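PDB 5NDX: glycosyl hydrolase from Rhizobium leguminosarum bv. trifolii, which probably hydrolyses O-glycosidic bonds as a bacterial orthologue of human alpha-L-iduronidase of glycosyl hydrolase family 39. Local coordinates for residues F55-Y60 with K91-L96; L77-L82 with V124-A129. The protein carries 2 engineered substitutions. All blocks are in the same frame, centred on the assembly; numbering follows the deposited sequence.

Contact 1 (F55-Y60 with K91-L96). With 8U8 ((2~{R},3~{S},4~{S},5~{R},6~{S})-6-(4-methyl-2-oxidanylidene-chromen-7-yl)oxy-3,4,5-tris(oxidanyl)oxane-2-carboxylic acid), chain N; 8U8 ((2~{R},3~{S},4~{S},5~{R},6~{S})-6-(4-methyl-2-oxidanylidene-chromen-7-yl)oxy-3,4,5-tris(oxidanyl)oxane-2-carboxylic acid), chain M.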
loop_
_atom_site.group_PDB
_atom_site.type_symbol
_atom_site.label_atom_id
_atom_site.label_comp_id
_atom_site.label_asym_id
_atom_site.label_seq_id
_atom_site.Cartn_x
_atom_site.Cartn_y
_atom_site.Cartn_z
ATOM N N PHE A 55 -1.685 2.407 -6.642
ATOM C CA PHE A 55 -1.064 1.624 -7.706
ATOM C C PHE A 55 -0.802 0.185 -7.299
ATOM O O PHE A 55 -0.410 -0.070 -6.159
ATOM C CB PHE A 55 0.235 2.288 -8.166
ATOM C CG PHE A 55 0.028 3.658 -8.763
ATOM C CD1 PHE A 55 -0.364 3.788 -10.092
ATOM C CD2 PHE A 55 0.194 4.765 -8.021
ATOM C CE1 PHE A 55 -0.596 5.036 -10.647
ATOM C CE2 PHE A 55 -0.028 6.036 -8.562
ATOM C CZ PHE A 55 -0.422 6.168 -9.898
ATOM N N LEU A 56 -1.052 -0.744 -8.221
ATOM C CA LEU A 56 -0.672 -2.136 -8.079
ATOM C C LEU A 56 0.353 -2.476 -9.136
ATOM O O LEU A 56 0.115 -2.214 -10.323
ATOM C CB LEU A 56 -1.861 -3.042 -8.316
ATOM C CG LEU A 56 -2.957 -3.138 -7.320
ATOM C CD1 LEU A 56 -3.913 -4.237 -7.751
ATOM C CD2 LEU A 56 -2.395 -3.449 -5.932
ATOM N N ARG A 57 1.448 -3.067 -8.716
ATOM C CA ARG A 57 2.546 -3.443 -9.584
ATOM C C ARG A 57 2.518 -4.969 -9.642
ATOM O O ARG A 57 2.999 -5.657 -8.732
ATOM C CB ARG A 57 3.867 -2.931 -9.057
ATOM C CG ARG A 57 5.078 -3.310 -9.903
ATOM C CD ARG A 57 6.318 -2.471 -9.565
ATOM N NE ARG A 57 7.437 -3.358 -9.361
ATOM C CZ ARG A 57 8.351 -3.696 -10.247
ATOM N NH1 ARG A 57 8.354 -3.201 -11.453
ATOM N NH2 ARG A 57 9.272 -4.551 -9.915
ATOM N N VAL A 58 1.858 -5.494 -10.657
ATOM C CA VAL A 58 1.623 -6.939 -10.744
ATOM C C VAL A 58 2.492 -7.548 -11.871
ATOM O O VAL A 58 2.385 -7.107 -13.043
ATOM C CB VAL A 58 0.141 -7.236 -11.018
ATOM C CG1 VAL A 58 -0.074 -8.726 -11.164
ATOM C CG2 VAL A 58 -0.775 -6.655 -9.922
ATOM N N HIS A 59 3.290 -8.566 -11.522
ATOM C CA HIS A 59 4.218 -9.202 -12.466
ATOM C C HIS A 59 3.512 -10.085 -13.491
ATOM O O HIS A 59 2.552 -10.789 -13.157
ATOM C CB HIS A 59 5.210 -10.148 -11.758
ATOM C CG HIS A 59 6.320 -9.486 -11.014
ATOM N ND1 HIS A 59 6.661 -8.161 -11.178
ATOM C CD2 HIS A 59 7.239 -10.010 -10.158
ATOM C CE1 HIS A 59 7.713 -7.879 -10.427
ATOM N NE2 HIS A 59 8.075 -8.983 -9.788
ATOM N N TYR A 60 4.036 -10.089 -14.705
ATOM C CA TYR A 60 3.618 -11.024 -15.778
ATOM C C TYR A 60 2.181 -10.814 -16.247
ATOM O O TYR A 60 1.477 -11.772 -16.553
ATOM C CB TYR A 60 3.801 -12.477 -15.318
ATOM C CG TYR A 60 5.212 -12.832 -14.917
ATOM C CD1 TYR A 60 6.214 -12.888 -15.888
ATOM C CD2 TYR A 60 5.542 -13.168 -13.609
ATOM C CE1 TYR A 60 7.515 -13.254 -15.577
ATOM C CE2 TYR A 60 6.852 -13.534 -13.272
ATOM C CZ TYR A 60 7.829 -13.566 -14.275
ATOM O OH TYR A 60 9.131 -13.892 -14.026
ATOM N N LYS A 91 -4.937 1.623 -9.960
ATOM C CA LYS A 91 -4.305 1.793 -11.246
ATOM C C LYS A 91 -3.137 0.872 -11.382
ATOM O O LYS A 91 -2.400 0.686 -10.441
ATOM C CB LYS A 91 -3.806 3.228 -11.375
ATOM C CG LYS A 91 -4.961 4.243 -11.264
ATOM C CD LYS A 91 -4.491 5.647 -11.120
ATOM C CE LYS A 91 -5.658 6.628 -10.882
ATOM N NZ LYS A 91 -6.510 6.617 -12.078
ATOM N N PRO A 92 -2.900 0.345 -12.590
ATOM C CA PRO A 92 -1.711 -0.461 -12.720
ATOM C C PRO A 92 -0.409 0.356 -12.826
ATOM O O PRO A 92 -0.325 1.367 -13.541
ATOM C CB PRO A 92 -1.983 -1.246 -14.001
ATOM C CG PRO A 92 -2.886 -0.383 -14.764
ATOM C CD PRO A 92 -3.803 0.170 -13.741
ATOM N N PHE A 93 0.593 -0.113 -12.101
ATOM C CA PHE A 93 1.977 0.249 -12.339
ATOM C C PHE A 93 2.399 -0.918 -13.231
ATOM O O PHE A 93 2.732 -1.992 -12.744
ATOM C CB PHE A 93 2.736 0.344 -11.008
ATOM C CG PHE A 93 4.160 0.803 -11.104
ATOM C CD1 PHE A 93 4.742 1.230 -12.287
ATOM C CD2 PHE A 93 4.951 0.788 -9.949
ATOM C CE1 PHE A 93 6.073 1.625 -12.331
ATOM C CE2 PHE A 93 6.279 1.171 -9.996
ATOM C CZ PHE A 93 6.839 1.621 -11.184
ATOM N N PHE A 94 2.240 -0.692 -14.546
ATOM C CA PHE A 94 2.097 -1.734 -15.560
ATOM C C PHE A 94 3.482 -2.111 -16.074
ATOM O O PHE A 94 4.076 -1.366 -16.862
ATOM C CB PHE A 94 1.234 -1.197 -16.733
ATOM C CG PHE A 94 0.643 -2.260 -17.623
ATOM C CD1 PHE A 94 1.440 -3.179 -18.292
ATOM C CD2 PHE A 94 -0.719 -2.319 -17.828
ATOM C CE1 PHE A 94 0.870 -4.157 -19.100
ATOM C CE2 PHE A 94 -1.285 -3.296 -18.641
ATOM C CZ PHE A 94 -0.488 -4.202 -19.282
ATOM N N GLU A 95 3.987 -3.245 -15.620
ATOM C CA GLU A 95 5.239 -3.766 -16.115
ATOM C C GLU A 95 4.949 -4.444 -17.439
ATOM O O GLU A 95 4.068 -5.333 -17.514
ATOM C CB GLU A 95 5.860 -4.787 -15.163
ATOM C CG GLU A 95 6.091 -4.227 -13.766
ATOM C CD GLU A 95 6.502 -5.322 -12.795
ATOM O OE1 GLU A 95 5.593 -6.032 -12.276
ATOM O OE2 GLU A 95 7.733 -5.483 -12.613
ATOM N N LEU A 96 5.673 -4.022 -18.465
ATOM C CA LEU A 96 5.488 -4.584 -19.812
ATOM C C LEU A 96 6.267 -5.906 -19.861
ATOM O O LEU A 96 7.408 -5.964 -20.295
ATOM C CB LEU A 96 5.957 -3.579 -20.853
ATOM C CG LEU A 96 5.079 -2.321 -20.901
ATOM C CD1 LEU A 96 5.697 -1.216 -21.754
ATOM C CD2 LEU A 96 3.656 -2.614 -21.343
HETATM C C15 8U8 N . 6.366 5.254 -11.470
HETATM C C13 8U8 N . 6.186 6.616 -11.212
HETATM C C14 8U8 N . 6.960 7.557 -11.878
HETATM C C16 8U8 N . 6.729 8.912 -11.682
HETATM O O9 8U8 N . 7.456 9.728 -12.235
HETATM O O8 8U8 N . 5.799 9.329 -10.782
HETATM C C11 8U8 N . 5.005 8.431 -10.165
HETATM C C10 8U8 N . 4.030 8.960 -9.355
HETATM C C12 8U8 N . 5.180 7.068 -10.353
HETATM C C7 8U8 N . 4.304 6.211 -9.685
HETATM C C8 8U8 N . 3.322 6.742 -8.857
HETATM C C9 8U8 N . 3.164 8.120 -8.689
HETATM O O2 8U8 N . 2.166 8.591 -7.874
HETATM C C5 8U8 N . 1.705 9.957 -8.045
HETATM O O1 8U8 N . 2.620 10.674 -7.198
HETATM C C1 8U8 N . 2.394 12.087 -6.988
HETATM C C6 8U8 N . 2.550 12.901 -8.321
HETATM O O7 8U8 N . 3.263 12.436 -9.233
HETATM O O6 8U8 N . 1.891 13.948 -8.414
HETATM C C2 8U8 N . 0.992 12.208 -6.396
HETATM O O5 8U8 N . 0.636 13.594 -6.099
HETATM C C3 8U8 N . -0.044 11.572 -7.352
HETATM O O4 8U8 N . -1.297 11.631 -6.724
HETATM C C4 8U8 N . 0.297 10.099 -7.583
HETATM O O3 8U8 N . -0.574 9.501 -8.546
HETATM C C15 8U8 M . 17.076 -14.033 -7.826
HETATM C C13 8U8 M . 17.307 -12.717 -7.366
HETATM C C14 8U8 M . 18.616 -12.229 -7.369
HETATM C C16 8U8 M . 18.882 -10.919 -6.959
HETATM O O9 8U8 M . 20.062 -10.571 -6.959
HETATM O O8 8U8 M . 17.871 -10.084 -6.527
HETATM C C11 8U8 M . 16.562 -10.490 -6.620
HETATM C C10 8U8 M . 15.549 -9.578 -6.307
HETATM C C12 8U8 M . 16.266 -11.819 -7.028
HETATM C C7 8U8 M . 14.908 -12.179 -7.139
HETATM C C8 8U8 M . 13.899 -11.261 -6.830
HETATM C C9 8U8 M . 14.206 -9.959 -6.401
HETATM O O2 8U8 M . 13.245 -9.008 -6.119
HETATM C C5 8U8 M . 11.865 -9.320 -5.682
HETATM O O1 8U8 M . 11.926 -10.288 -4.623
HETATM C C1 8U8 M . 10.775 -10.966 -4.293
HETATM C C6 8U8 M . 10.863 -11.031 -2.877
HETATM O O7 8U8 M . 10.281 -11.970 -2.345
HETATM O O6 8U8 M . 11.481 -10.135 -2.331
HETATM C C2 8U8 M . 9.423 -10.248 -4.589
HETATM O O5 8U8 M . 9.200 -9.239 -3.582
HETATM C C3 8U8 M . 9.328 -9.658 -6.064
HETATM O O4 8U8 M . 8.375 -10.357 -6.788
HETATM C C4 8U8 M . 10.709 -9.696 -6.792
HETATM O O3 8U8 M . 10.620 -8.831 -7.997
HETATM O O HOH W 1 3.366 -7.224 -15.670
HETATM O O HOH W 2 2.383 -4.564 -13.604
#
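The phenyl ring of F55 carries the coumarin of one bound glycoside over one face, its CE2 lying 3.4 Å from C8 of that ligand, while the ligand's sugar hydroxyl O3 and the carbonyl O of P92 sit at the ring edge. H59 uses the edge of its ring for two hydrogen bonds. ND1 donates to the syn lone pair of E95 OE1 at 2.6 Å, close to the ring plane, and NE2 donates to O3 of a second glycoside at 3.1 Å with an N-H...O angle of 167°. The guanidinium of R57 has the E95 carboxylate over one face; NH1 and OE2 form a salt bridge of 2.6 Å, the two planes being turned 46° apart. NH1 is less surely placed, so this short length carries little weight. R57 leaves the backbone with CG anti to N (chi1 179°) and runs alongside F93, its CD against CD2 of that ring at 3.6 Å, before bending at chi3. Its NH1 also pairs with E142 and D264, and its NH2 with E265.

The two neighbouring parallel strands are joined by backbone hydrogen bonds from L56 N to K91 O and from F93 N to L56 O, the latter 2.8 Å long with the donor above the carbonyl plane.

H59 and E95 lie at the C-terminal ends of the strands, where TIM-barrel glycosidases carry their active sites; the ligand at F55 and F93 lies toward the opposite strand ends. E95 is gripped from two sides, which would probably keep it ionised; its bond to ND1 fixes the rotation of H59, so that NE2 is presented to the sugar. E95 thus acts as a second-shell residue behind a ligand-binding histidine near Q146, the engineered position of the predicted proton donor.

Contact 2 (L77-L82 with V124-A129). With SO4 (sulfate ion), chain L.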
loop_
_atom_site.group_PDB
_atom_site.type_symbol
_atom_site.label_atom_id
_atom_site.label_comp_id
_atom_site.label_asym_id
_atom_site.label_seq_id
_atom_site.Cartn_x
_atom_site.Cartn_y
_atom_site.Cartn_z
ATOM N N LEU A 77 -8.522 -12.730 -20.380
ATOM C CA LEU A 77 -7.989 -12.805 -19.019
ATOM C C LEU A 77 -7.387 -11.482 -18.550
ATOM O O LEU A 77 -7.605 -11.082 -17.395
ATOM C CB LEU A 77 -6.980 -13.956 -18.834
ATOM C CG LEU A 77 -7.556 -15.359 -19.121
ATOM C CD1 LEU A 77 -6.497 -16.454 -18.843
ATOM C CD2 LEU A 77 -8.840 -15.634 -18.324
ATOM N N LEU A 78 -6.672 -10.798 -19.448
ATOM C CA LEU A 78 -6.118 -9.494 -19.141
ATOM C C LEU A 78 -7.218 -8.475 -18.881
ATOM O O LEU A 78 -7.103 -7.671 -17.953
ATOM C CB LEU A 78 -5.097 -9.017 -20.202
ATOM C CG LEU A 78 -4.298 -7.749 -19.867
ATOM C CD1 LEU A 78 -3.525 -7.843 -18.535
ATOM C CD2 LEU A 78 -3.332 -7.383 -20.974
ATOM N N ASP A 79 -8.294 -8.529 -19.658
ATOM C CA ASP A 79 -9.466 -7.697 -19.430
ATOM C C ASP A 79 -10.050 -7.872 -18.019
ATOM O O ASP A 79 -10.387 -6.898 -17.384
ATOM C CB ASP A 79 -10.602 -8.016 -20.410
ATOM C CG ASP A 79 -10.297 -7.638 -21.862
ATOM O OD1 ASP A 79 -9.331 -6.891 -22.158
ATOM O OD2 ASP A 79 -11.088 -8.133 -22.712
ATOM N N ARG A 80 -10.211 -9.115 -17.585
ATOM C CA ARG A 80 -10.727 -9.389 -16.264
ATOM C C ARG A 80 -9.791 -8.865 -15.178
ATOM O O ARG A 80 -10.249 -8.319 -14.211
ATOM C CB ARG A 80 -10.971 -10.892 -16.068
ATOM C CG ARG A 80 -12.210 -11.348 -16.859
ATOM C CD ARG A 80 -12.355 -12.867 -16.954
ATOM N NE ARG A 80 -12.264 -13.525 -15.633
ATOM C CZ ARG A 80 -12.011 -14.830 -15.420
ATOM N NH1 ARG A 80 -11.807 -15.687 -16.427
ATOM N NH2 ARG A 80 -11.957 -15.293 -14.177
ATOM N N ALA A 81 -8.495 -9.005 -15.389
ATOM C CA ALA A 81 -7.495 -8.619 -14.418
ATOM C C ALA A 81 -7.432 -7.090 -14.256
ATOM O O ALA A 81 -7.425 -6.585 -13.132
ATOM C CB ALA A 81 -6.136 -9.154 -14.825
ATOM N N LEU A 82 -7.395 -6.369 -15.370
ATOM C CA LEU A 82 -7.442 -4.910 -15.327
ATOM C C LEU A 82 -8.779 -4.403 -14.851
ATOM O O LEU A 82 -8.812 -3.422 -14.089
ATOM C CB LEU A 82 -7.054 -4.281 -16.648
ATOM C CG LEU A 82 -5.630 -4.650 -17.097
ATOM C CD1 LEU A 82 -5.326 -4.084 -18.467
ATOM C CD2 LEU A 82 -4.599 -4.175 -16.080
ATOM N N VAL A 124 -2.286 -0.507 -25.363
ATOM C CA VAL A 124 -2.647 0.856 -25.136
ATOM C C VAL A 124 -3.895 1.232 -25.942
ATOM O O VAL A 124 -4.821 1.897 -25.449
ATOM C CB VAL A 124 -1.425 1.739 -25.434
ATOM C CG1 VAL A 124 -1.844 3.163 -25.702
ATOM C CG2 VAL A 124 -0.531 1.695 -24.202
ATOM N N ASP A 125 -3.935 0.769 -27.179
ATOM C CA ASP A 125 -5.130 0.956 -27.990
ATOM C C ASP A 125 -6.389 0.325 -27.377
ATOM O O ASP A 125 -7.413 0.953 -27.259
ATOM C CB ASP A 125 -4.910 0.397 -29.396
ATOM C CG ASP A 125 -6.061 0.717 -30.303
ATOM O OD1 ASP A 125 -6.147 1.886 -30.694
ATOM O OD2 ASP A 125 -6.897 -0.180 -30.538
ATOM N N ARG A 126 -6.297 -0.913 -26.956
ATOM C CA ARG A 126 -7.442 -1.563 -26.376
ATOM C C ARG A 126 -7.926 -0.924 -25.048
ATOM O O ARG A 126 -9.144 -0.721 -24.866
ATOM C CB ARG A 126 -7.120 -3.002 -26.153
ATOM C CG ARG A 126 -8.283 -3.803 -25.632
ATOM C CD ARG A 126 -7.826 -5.234 -25.458
ATOM N NE ARG A 126 -8.950 -6.058 -25.036
ATOM C CZ ARG A 126 -9.907 -6.501 -25.854
ATOM N NH1 ARG A 126 -9.893 -6.205 -27.154
ATOM N NH2 ARG A 126 -10.904 -7.231 -25.376
ATOM N N TYR A 127 -7.001 -0.613 -24.133
ATOM C CA TYR A 127 -7.424 -0.226 -22.791
ATOM C C TYR A 127 -7.785 1.242 -22.775
ATOM O O TYR A 127 -8.680 1.642 -22.056
ATOM C CB TYR A 127 -6.438 -0.731 -21.691
ATOM C CG TYR A 127 -6.480 -2.233 -21.667
ATOM C CD1 TYR A 127 -7.671 -2.903 -21.371
ATOM C CD2 TYR A 127 -5.375 -2.998 -21.988
ATOM C CE1 TYR A 127 -7.735 -4.295 -21.400
ATOM C CE2 TYR A 127 -5.458 -4.380 -22.078
ATOM C CZ TYR A 127 -6.638 -5.017 -21.777
ATOM O OH TYR A 127 -6.707 -6.377 -21.854
ATOM N N GLY A 128 -7.161 2.022 -23.660
ATOM C CA GLY A 128 -7.573 3.407 -23.906
ATOM C C GLY A 128 -9.010 3.495 -24.405
ATOM O O GLY A 128 -9.773 4.332 -23.941
ATOM N N ALA A 129 -9.384 2.585 -25.298
ATOM C CA ALA A 129 -10.776 2.461 -25.743
ATOM C C ALA A 129 -11.718 1.955 -24.653
ATOM O O ALA A 129 -12.847 2.434 -24.528
ATOM C CB ALA A 129 -10.856 1.519 -26.916
HETATM S S SO4 L . -12.115 -8.766 -28.800
HETATM O O1 SO4 L . -12.727 -8.837 -27.433
HETATM O O2 SO4 L . -12.059 -7.334 -29.218
HETATM O O3 SO4 L . -10.731 -9.335 -28.841
HETATM O O4 SO4 L . -12.986 -9.542 -29.737
#
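Charge pairing dominates the outer side of this helix-helix contact. R126 grips D79 side-on with two nitrogens: NE donates to OD1 at 3.0 Å and NH2 to OD2 at 2.8 Å, each on a syn lone pair and each nearly straight. Guanidinium and carboxylate lie almost coplanar, 7° apart, and the arginine gets there through a chain extended from CG to NE, with CG anti to N. NH1 and NH2 also donate to a sulfate ion, probably from the crystallisation liquor, NH1 to O2 and NH2 to O1.

A further hydrogen bond joins the polar and apolar sides. Y127 OH donates to the anti lone pair of D79 OD1 at 2.7 Å, so this oxygen accepts from two donors, one on each lone pair. The carboxylate stands nearly upright to the phenol ring, their planes 83° apart. An alanine in place of D79 would remove both carboxylate oxygens and would probably leave Y127 OH and R126 without the acceptor that ties them together.

Apolar contacts complete the interface. L82 CD1 is centred over one face of the Y127 ring, 3.5 Å from its centroid, as a CH-pi contact; CG of R126 lies over the opposite face. L78, with its CG anti to N, brings CG to 3.4 Å from Y127 OH, and its CD2 meets CE2 of the ring.

The axes of the two helical segments come no closer than 12.1 Å and are inclined by 47°, a gap bridged by long side chains. Helices 76-87 and 110-131 belong to the outer layer of the TIM barrel, on either side of strand 91-95 in the chain, and W75 also packs against R126.

How the contacts relate
The two contacts lie in successive layers of one TIM barrel, their centres about 13 Å apart. Along the chain their segments alternate: strand 55-58, helix 76-87, strand 91-95, helix 110-131, the beta-alpha repeat of the barrel. Contact 1 joins two adjacent strands of the inner parallel sheet, whereas contact 2 pairs the helices that follow them. They touch where F94, on strand 91-95, packs its CE2 against CD1 of L82 at 4.1 Å. M85, on helix 76-87, also covers L56, V58 and P92. Contact 1 lies in the sheet that holds ligand-binding residues, while contact 2, away from the annotated sites, belongs to the surrounding shell of helices.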